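Local coordinates for protein Ion-channel modulator raklp (Rhipicephalus appendiculatus, PDB 2W8X) that modulates ion channels as a tick salivary protein with a highly modified Kunitz/BPTI structure, probably by activating maxiK potassium channels of the host, at residues 14-20 / 49-53. Numbering follows the deposited sequence.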
loop_
_atom_site.group_PDB
_atom_site.type_symbol
_atom_site.label_atom_id
_atom_site.label_comp_id
_atom_site.label_asym_id
_atom_site.label_seq_id
_atom_site.Cartn_x
_atom_site.Cartn_y
_atom_site.Cartn_z
ATOM N N SER A 14 10.240 -3.823 -2.129
ATOM C CA SER A 14 10.006 -2.546 -2.778
ATOM C C SER A 14 9.238 -1.571 -1.881
ATOM O O SER A 14 9.414 -0.367 -1.993
ATOM C CB SER A 14 9.248 -2.751 -4.094
ATOM O OG SER A 14 7.855 -2.964 -3.900
ATOM N N LEU A 15 8.400 -2.103 -0.990
ATOM C CA LEU A 15 7.652 -1.290 -0.020
ATOM C C LEU A 15 8.553 -0.434 0.870
ATOM O O LEU A 15 8.138 0.607 1.373
ATOM C CB LEU A 15 6.802 -2.183 0.894
ATOM C CG LEU A 15 5.766 -3.090 0.264
ATOM C CD1 LEU A 15 5.091 -3.936 1.351
ATOM C CD2 LEU A 15 4.750 -2.284 -0.539
ATOM N N CYS A 16 9.784 -0.888 1.082
ATOM C CA CYS A 16 10.680 -0.299 2.047
ATOM C C CYS A 16 11.991 0.225 1.447
ATOM O O CYS A 16 12.591 1.160 1.994
ATOM C CB CYS A 16 10.996 -1.332 3.132
ATOM S SG CYS A 16 9.512 -2.064 3.864
ATOM N N GLU A 17 12.415 -0.352 0.322
ATOM C CA GLU A 17 13.693 -0.030 -0.287
ATOM C C GLU A 17 13.594 0.926 -1.493
ATOM O O GLU A 17 14.598 1.510 -1.909
ATOM C CB GLU A 17 14.359 -1.342 -0.724
ATOM C CG GLU A 17 14.790 -2.183 0.421
ATOM C CD GLU A 17 15.440 -3.475 -0.020
ATOM O OE1 GLU A 17 16.378 -3.407 -0.855
ATOM O OE2 GLU A 17 15.003 -4.545 0.443
ATOM N N CYS A 18 12.411 1.060 -2.084
ATOM C CA CYS A 18 12.209 2.088 -3.104
ATOM C C CYS A 18 12.476 3.457 -2.512
ATOM O O CYS A 18 12.043 3.728 -1.410
ATOM C CB CYS A 18 10.801 2.008 -3.679
ATOM S SG CYS A 18 10.588 0.564 -4.757
ATOM N N ASP A 19 13.198 4.308 -3.232
ATOM C CA ASP A 19 13.473 5.670 -2.779
ATOM C C ASP A 19 12.167 6.417 -2.630
ATOM O O ASP A 19 11.456 6.602 -3.604
ATOM C CB ASP A 19 14.386 6.346 -3.779
ATOM C CG ASP A 19 14.738 7.762 -3.434
ATOM O OD1 ASP A 19 14.223 8.360 -2.480
ATOM O OD2 ASP A 19 15.583 8.306 -4.207
ATOM N N PRO A 20 11.833 6.844 -1.394
ATOM C CA PRO A 20 10.524 7.486 -1.184
ATOM C C PRO A 20 10.368 8.840 -1.841
ATOM O O PRO A 20 9.248 9.333 -1.995
ATOM C CB PRO A 20 10.469 7.629 0.329
ATOM C CG PRO A 20 11.851 7.702 0.747
ATOM C CD PRO A 20 12.600 6.771 -0.144
ATOM N N ASN A 49 4.357 5.295 -6.040
ATOM C CA ASN A 49 5.629 4.751 -5.584
ATOM C C ASN A 49 5.352 3.558 -4.685
ATOM O O ASN A 49 4.530 3.653 -3.770
ATOM C CB ASN A 49 6.368 5.886 -4.835
ATOM C CG ASN A 49 7.785 5.557 -4.397
ATOM O OD1 ASN A 49 8.119 4.423 -4.015
ATOM N ND2 ASN A 49 8.657 6.583 -4.468
ATOM N N CYS A 50 6.019 2.428 -4.926
ATOM C CA CYS A 50 5.822 1.257 -4.057
ATOM C C CYS A 50 6.070 1.574 -2.568
ATOM O O CYS A 50 5.429 0.989 -1.691
ATOM C CB CYS A 50 6.694 0.085 -4.486
ATOM S SG CYS A 50 6.157 -0.733 -6.006
ATOM N N ASN A 51 6.991 2.497 -2.288
ATOM C CA ASN A 51 7.207 2.988 -0.940
ATOM C C ASN A 51 6.297 4.177 -0.665
ATOM O O ASN A 51 6.711 5.338 -0.616
ATOM C CB ASN A 51 8.683 3.284 -0.689
ATOM C CG ASN A 51 8.986 3.729 0.724
ATOM O OD1 ASN A 51 8.114 3.791 1.627
ATOM N ND2 ASN A 51 10.278 4.009 0.954
ATOM N N SER A 52 5.016 3.845 -0.542
ATOM C CA SER A 52 3.948 4.782 -0.114
ATOM C C SER A 52 2.916 3.914 0.561
ATOM O O SER A 52 2.598 2.816 0.068
ATOM C CB SER A 52 3.316 5.584 -1.280
ATOM O OG SER A 52 2.659 4.767 -2.224
ATOM N N HIS A 53 2.461 4.367 1.714
ATOM C CA HIS A 53 1.681 3.536 2.643
ATOM C C HIS A 53 0.439 4.281 3.090
ATOM O O HIS A 53 0.468 5.496 3.256
ATOM C CB HIS A 53 2.556 3.172 3.840
ATOM C CG HIS A 53 3.817 2.470 3.448
ATOM N ND1 HIS A 53 3.971 1.098 3.547
ATOM C CD2 HIS A 53 4.983 2.951 2.959
ATOM C CE1 HIS A 53 5.186 0.779 3.135
ATOM N NE2 HIS A 53 5.813 1.882 2.750
HETATM O O HOH W 1 6.673 8.008 -1.596
#
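Asn49 ND2 donates to Asp19 O at 2.9 Å, and Asn51 ND2 to Cys18 O at 3.0 Å, the latter almost straight (172°) and within the plane of the Asn51 amide. Both asparagines hold CG anti to the backbone N, which carries their amides across to the chain leaving helix 14-17. Asn49 ND2 also bonds Leu22 O, while its OD1 accepts from Asn51 N at 2.8 Å, closing an Asx turn. With an alanine in place of Asn49, Asp19 O is likely to lose its amide donor and Asn51 N the acceptor that closes this turn. From the ring edge, His53 NE2 reaches Leu15 O (3.0 Å) on a bent bond of 138° and gives a weak one to Asn51 OD1, whose main donor is Tyr34 N. Three disulfides of this Kunitz-like domain start from the two segments: Cys3–Cys18 and Cys10–Cys50 lie close together, while Cys16–Cys63 leads separately to helix 56-70. A water donates to both Pro20 O and Asn51 O. Pro20 lies alongside the Asn51 amide, CB 3.7 Å from ND2. Cys18 SG packs on Cys50 CB. Leu15 CD2 rests against Cys50 O.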